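Local coordinates for chloramphenicol acetyltransferase (Bacteroides thetaiotaomicron, PDB 2I9D), which probably transfers an acetyl group to the antibiotic chloramphenicol, at residues 60-65 and 105-110; 87-92 and 144-149. All coordinates share one frame; numbering follows the deposited sequence.

Contact 1 (60-65 and 105-110); sequences VLRAAN and FPYHND
The carbonyl oxygen of L61 takes two bonds from N65, and the amide held in this way lies against the ring of Y107. The backbone N of N65 donates to L61 O as part of the helix, while N65 ND2 reaches the same L61 O from the opposite face of the carbonyl at 2.8 Å. With N65 OD1 bound to the backbone N of I86, the amide is fixed in rotation and stacks on the tyrosine, its plane only 11° from that of the ring. Y107 CG stands anti to its backbone N (chi1 180°), which directs the ring to the helix. N65 ND2 lies 3.5 Å from Y107 CG, and N65 CB adds a CH-pi contact over the same face. Beside the ring, L61 CD2 packs on Y107 CB at 3.7 Å. Y107 OH ends 3.4 Å from R62 CG, while the guanidinium is engaged by E66 and Y58 and has N109 OD1 over one face. An alanine in place of Y107 would probably leave the N65 amide without its stacking surface and open a gap beside R62 and L61 CG. The contact joins helix 52-66 to the loop between strand 100-105 and helix 111-124, where L61 also meets F114.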
loop_
_atom_site.group_PDB
_atom_site.type_symbol
_atom_site.label_atom_id
_atom_site.label_comp_id
_atom_site.label_asym_id
_atom_site.label_seq_id
_atom_site.Cartn_x
_atom_site.Cartn_y
_atom_site.Cartn_z
ATOM N N VAL A 60 9.286 -14.407 -10.850
ATOM C CA VAL A 60 8.333 -14.341 -9.753
ATOM C C VAL A 60 7.736 -15.732 -9.483
ATOM O O VAL A 60 7.629 -16.157 -8.320
ATOM C CB VAL A 60 7.220 -13.275 -10.044
ATOM C CG1 VAL A 60 5.972 -13.493 -9.152
ATOM C CG2 VAL A 60 7.761 -11.873 -9.887
ATOM N N LEU A 61 7.347 -16.429 -10.556
ATOM C CA LEU A 61 6.689 -17.745 -10.432
ATOM C C LEU A 61 7.646 -18.789 -9.820
ATOM O O LEU A 61 7.239 -19.604 -8.960
ATOM C CB LEU A 61 6.145 -18.233 -11.784
ATOM C CG LEU A 61 5.269 -19.494 -11.788
ATOM C CD1 LEU A 61 4.035 -19.328 -10.904
ATOM C CD2 LEU A 61 4.864 -19.844 -13.184
ATOM N N ARG A 62 8.905 -18.730 -10.257
ATOM C CA ARG A 62 9.956 -19.600 -9.755
ATOM C C ARG A 62 10.238 -19.372 -8.276
ATOM O O ARG A 62 10.362 -20.335 -7.530
ATOM C CB ARG A 62 11.238 -19.452 -10.579
ATOM C CG ARG A 62 12.394 -20.373 -10.101
ATOM C CD ARG A 62 13.413 -20.646 -11.203
ATOM N NE ARG A 62 14.634 -21.262 -10.684
ATOM C CZ ARG A 62 15.695 -21.572 -11.432
ATOM N NH1 ARG A 62 15.684 -21.329 -12.748
ATOM N NH2 ARG A 62 16.772 -22.122 -10.865
ATOM N N ALA A 63 10.328 -18.113 -7.847
ATOM C CA ALA A 63 10.513 -17.799 -6.417
ATOM C C ALA A 63 9.387 -18.332 -5.515
ATOM O O ALA A 63 9.633 -18.780 -4.390
ATOM C CB ALA A 63 10.712 -16.297 -6.217
ATOM N N ALA A 64 8.154 -18.300 -6.022
ATOM C CA ALA A 64 6.974 -18.746 -5.264
ATOM C C ALA A 64 6.981 -20.269 -5.121
ATOM O O ALA A 64 6.570 -20.832 -4.094
ATOM C CB ALA A 64 5.699 -18.280 -5.952
ATOM N N ASN A 65 7.438 -20.932 -6.174
ATOM C CA ASN A 65 7.608 -22.368 -6.138
ATOM C C ASN A 65 8.750 -22.776 -5.220
ATOM O O ASN A 65 8.600 -23.743 -4.454
ATOM C CB ASN A 65 7.790 -22.901 -7.549
ATOM C CG ASN A 65 6.463 -23.125 -8.238
ATOM O OD1 ASN A 65 5.795 -24.118 -7.979
ATOM N ND2 ASN A 65 6.065 -22.195 -9.102
ATOM N N PHE A 105 -0.616 -19.809 -16.904
ATOM C CA PHE A 105 0.688 -20.212 -17.421
ATOM C C PHE A 105 1.254 -21.276 -16.485
ATOM O O PHE A 105 1.402 -21.030 -15.287
ATOM C CB PHE A 105 1.675 -19.018 -17.519
ATOM C CG PHE A 105 1.185 -17.900 -18.389
ATOM C CD1 PHE A 105 1.529 -17.851 -19.748
ATOM C CD2 PHE A 105 0.347 -16.900 -17.860
ATOM C CE1 PHE A 105 1.061 -16.815 -20.578
ATOM C CE2 PHE A 105 -0.132 -15.871 -18.679
ATOM C CZ PHE A 105 0.233 -15.815 -20.033
ATOM N N PRO A 106 1.545 -22.474 -17.019
ATOM C CA PRO A 106 2.122 -23.511 -16.143
ATOM C C PRO A 106 3.575 -23.212 -15.801
ATOM O O PRO A 106 4.327 -22.718 -16.646
ATOM C CB PRO A 106 2.017 -24.797 -16.990
ATOM C CG PRO A 106 2.081 -24.295 -18.440
ATOM C CD PRO A 106 1.327 -22.951 -18.400
ATOM N N TYR A 107 3.960 -23.492 -14.568
ATOM C CA TYR A 107 5.368 -23.450 -14.215
ATOM C C TYR A 107 6.196 -24.615 -14.836
ATOM O O TYR A 107 5.778 -25.773 -14.836
ATOM C CB TYR A 107 5.527 -23.414 -12.698
ATOM C CG TYR A 107 6.962 -23.371 -12.231
ATOM C CD1 TYR A 107 7.803 -22.298 -12.559
ATOM C CD2 TYR A 107 7.476 -24.396 -11.447
ATOM C CE1 TYR A 107 9.106 -22.263 -12.121
ATOM C CE2 TYR A 107 8.782 -24.366 -10.998
ATOM C CZ TYR A 107 9.589 -23.315 -11.339
ATOM O OH TYR A 107 10.891 -23.321 -10.886
ATOM N N HIS A 108 7.367 -24.280 -15.368
ATOM C CA HIS A 108 8.371 -25.276 -15.741
ATOM C C HIS A 108 9.691 -24.832 -15.123
ATOM O O HIS A 108 10.024 -23.638 -15.181
ATOM C CB HIS A 108 8.520 -25.375 -17.268
ATOM C CG HIS A 108 7.262 -25.774 -17.977
ATOM N ND1 HIS A 108 6.692 -27.024 -17.839
ATOM C CD2 HIS A 108 6.464 -25.091 -18.836
ATOM C CE1 HIS A 108 5.592 -27.089 -18.571
ATOM N NE2 HIS A 108 5.433 -25.932 -19.190
ATOM N N ASN A 109 10.445 -25.771 -14.544
ATOM C CA ASN A 109 11.738 -25.437 -13.908
ATOM C C ASN A 109 12.827 -24.999 -14.910
ATOM O O ASN A 109 13.822 -24.358 -14.536
ATOM C CB ASN A 109 12.213 -26.565 -12.983
ATOM C CG ASN A 109 13.431 -26.173 -12.118
ATOM O OD1 ASN A 109 13.901 -25.017 -12.123
ATOM N ND2 ASN A 109 13.948 -27.159 -11.363
ATOM N N ASP A 110 12.610 -25.312 -16.182
ATOM C CA ASP A 110 13.506 -24.887 -17.247
ATOM C C ASP A 110 12.932 -23.650 -17.955
ATOM O O ASP A 110 11.857 -23.714 -18.562
ATOM C CB ASP A 110 13.738 -26.055 -18.227
ATOM C CG ASP A 110 14.323 -25.606 -19.558
ATOM O OD1 ASP A 110 15.360 -24.902 -19.554
ATOM O OD2 ASP A 110 13.741 -25.944 -20.613
#

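Contact 2 (87-92 and 144-149); sequences DMLSPI and YGLILL
M88 and I147 pair side by side in two neighbouring parallel strands of the mixed sheet at the core of the chloramphenicol acetyltransferase fold. The backbone ladder runs through D87 and L89: I147 N donates to D87 O, L89 N to I147 O at 2.8 Å and almost straight (178°), and L149 N to L89 O. Packing is closest on the face turned to helix 52-66. There the selenomethionine M88 bends twice: chi2 (66°) brings its SE to 3.7 Å from L149 CB, and chi3 (73°) turns its CE to within 3.7 Å of I147 CD1. Spacing is slightly wider on the buried face of L146, L89 and L148, where L146 CD2 sits between D87 CB at 3.8 Å and L89 CD2 at 4.0 Å. The looser, partly exposed places are D87 and P91, at the two ends of the pairing. At the first, the carbonyl O of G145, the centre of an inverse gamma turn, accepts from D87 N. At the second, proline has no N-H to continue the ladder; P91 CD lies 3.1 Å from L149 O, and S90 OG, anti to its backbone N, donates to that L149 O at 2.7 Å.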
loop_
_atom_site.group_PDB
_atom_site.type_symbol
_atom_site.label_atom_id
_atom_site.label_comp_id
_atom_site.label_asym_id
_atom_site.label_seq_id
_atom_site.Cartn_x
_atom_site.Cartn_y
_atom_site.Cartn_z
ATOM N N ASP A 87 1.178 -22.450 -10.285
ATOM C CA ASP A 87 1.158 -21.855 -11.608
ATOM C C ASP A 87 0.752 -20.380 -11.570
ATOM O O ASP A 87 0.441 -19.829 -10.505
ATOM C CB ASP A 87 0.251 -22.639 -12.546
ATOM C CG ASP A 87 0.737 -24.066 -12.774
ATOM O OD1 ASP A 87 1.966 -24.307 -12.888
ATOM O OD2 ASP A 87 -0.127 -24.952 -12.856
HETATM N N MSE A 88 0.796 -19.750 -12.740
HETATM C CA MSE A 88 0.600 -18.317 -12.860
HETATM C C MSE A 88 -0.721 -17.992 -13.548
HETATM O O MSE A 88 -1.032 -18.550 -14.599
HETATM C CB MSE A 88 1.759 -17.681 -13.662
HETATM C CG MSE A 88 1.587 -16.194 -13.988
HETATM SE SE MSE A 88 1.620 -15.016 -12.363
HETATM C CE MSE A 88 3.561 -15.121 -11.925
ATOM N N LEU A 89 -1.491 -17.094 -12.933
ATOM C CA LEU A 89 -2.543 -16.370 -13.635
ATOM C C LEU A 89 -2.017 -14.978 -13.932
ATOM O O LEU A 89 -1.330 -14.383 -13.112
ATOM C CB LEU A 89 -3.819 -16.244 -12.796
ATOM C CG LEU A 89 -4.593 -17.508 -12.436
ATOM C CD1 LEU A 89 -5.916 -17.126 -11.824
ATOM C CD2 LEU A 89 -4.827 -18.447 -13.635
ATOM N N SER A 90 -2.364 -14.441 -15.087
ATOM C CA SER A 90 -2.009 -13.095 -15.382
ATOM C C SER A 90 -3.009 -12.467 -16.366
ATOM O O SER A 90 -3.390 -13.108 -17.359
ATOM C CB SER A 90 -0.544 -12.996 -15.908
ATOM O OG SER A 90 -0.196 -11.635 -16.159
ATOM N N PRO A 91 -3.437 -11.209 -16.083
ATOM C CA PRO A 91 -4.298 -10.457 -17.012
ATOM C C PRO A 91 -3.534 -9.887 -18.235
ATOM O O PRO A 91 -2.926 -8.797 -18.169
ATOM C CB PRO A 91 -4.891 -9.330 -16.137
ATOM C CG PRO A 91 -3.917 -9.137 -15.006
ATOM C CD PRO A 91 -3.173 -10.468 -14.826
ATOM N N ILE A 92 -3.612 -10.600 -19.351
ATOM C CA ILE A 92 -2.989 -10.169 -20.586
ATOM C C ILE A 92 -3.815 -9.092 -21.285
ATOM O O ILE A 92 -4.993 -9.308 -21.600
ATOM C CB ILE A 92 -2.670 -11.380 -21.510
ATOM C CG1 ILE A 92 -1.856 -12.421 -20.718
ATOM C CG2 ILE A 92 -1.901 -10.914 -22.766
ATOM C CD1 ILE A 92 -0.485 -11.867 -20.157
ATOM N N TYR A 144 -6.411 -23.533 -5.895
ATOM C CA TYR A 144 -5.786 -22.304 -5.395
ATOM C C TYR A 144 -4.252 -22.374 -5.511
ATOM O O TYR A 144 -3.539 -21.513 -4.992
ATOM C CB TYR A 144 -6.211 -21.998 -3.954
ATOM C CG TYR A 144 -7.691 -21.782 -3.740
ATOM C CD1 TYR A 144 -8.558 -21.557 -4.813
ATOM C CD2 TYR A 144 -8.219 -21.748 -2.446
ATOM C CE1 TYR A 144 -9.917 -21.347 -4.615
ATOM C CE2 TYR A 144 -9.583 -21.539 -2.241
ATOM C CZ TYR A 144 -10.421 -21.361 -3.340
ATOM O OH TYR A 144 -11.761 -21.150 -3.137
ATOM N N GLY A 145 -3.760 -23.399 -6.200
ATOM C CA GLY A 145 -2.313 -23.581 -6.355
ATOM C C GLY A 145 -1.790 -22.695 -7.457
ATOM O O GLY A 145 -1.263 -23.171 -8.494
ATOM N N LEU A 146 -1.950 -21.399 -7.227
ATOM C CA LEU A 146 -1.673 -20.358 -8.217
ATOM C C LEU A 146 -1.215 -19.070 -7.531
ATOM O O LEU A 146 -1.488 -18.861 -6.367
ATOM C CB LEU A 146 -2.956 -20.023 -9.000
ATOM C CG LEU A 146 -3.583 -21.111 -9.866
ATOM C CD1 LEU A 146 -5.066 -20.866 -9.876
ATOM C CD2 LEU A 146 -2.981 -21.099 -11.275
ATOM N N ILE A 147 -0.533 -18.212 -8.277
ATOM C CA ILE A 147 -0.366 -16.800 -7.900
ATOM C C ILE A 147 -0.843 -16.020 -9.106
ATOM O O ILE A 147 -1.099 -16.620 -10.151
ATOM C CB ILE A 147 1.084 -16.417 -7.469
ATOM C CG1 ILE A 147 2.112 -16.718 -8.584
ATOM C CG2 ILE A 147 1.440 -17.158 -6.192
ATOM C CD1 ILE A 147 3.532 -16.105 -8.329
ATOM N N LEU A 148 -1.042 -14.715 -8.942
ATOM C CA LEU A 148 -1.561 -13.881 -10.039
ATOM C C LEU A 148 -0.767 -12.602 -10.073
ATOM O O LEU A 148 -0.570 -11.969 -9.033
ATOM C CB LEU A 148 -3.068 -13.575 -9.891
ATOM C CG LEU A 148 -3.666 -12.643 -10.974
ATOM C CD1 LEU A 148 -5.139 -12.966 -11.252
ATOM C CD2 LEU A 148 -3.476 -11.131 -10.602
ATOM N N LEU A 149 -0.305 -12.242 -11.264
ATOM C CA LEU A 149 0.501 -11.058 -11.401
ATOM C C LEU A 149 -0.090 -10.199 -12.491
ATOM O O LEU A 149 -0.387 -10.672 -13.595
ATOM C CB LEU A 149 1.993 -11.377 -11.643
ATOM C CG LEU A 149 2.928 -10.154 -11.742
ATOM C CD1 LEU A 149 4.317 -10.481 -11.224
ATOM C CD2 LEU A 149 3.019 -9.636 -13.208
#

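Contacts 1 and 2 have their centres 10 Å apart and meet directly where 105-110 leaves the sheet beside 87-92. F105 N lies 2.7 Å from M88 O, a probable hydrogen bond of the antiparallel pair 100-105 and 87-93. Two residues on, D87 OD1 receives Y107 N at 2.7 Å, and D87 OD2 pairs with R104; the aspartate therefore ties the start of the loop to the strand in contact 2. On the helix side, L61 of contact 1 touches both M88 and I147, which bridges the two contacts through the hydrophobic layer between helix and sheet. Both contacts lie away from the predicted proton acceptor H197.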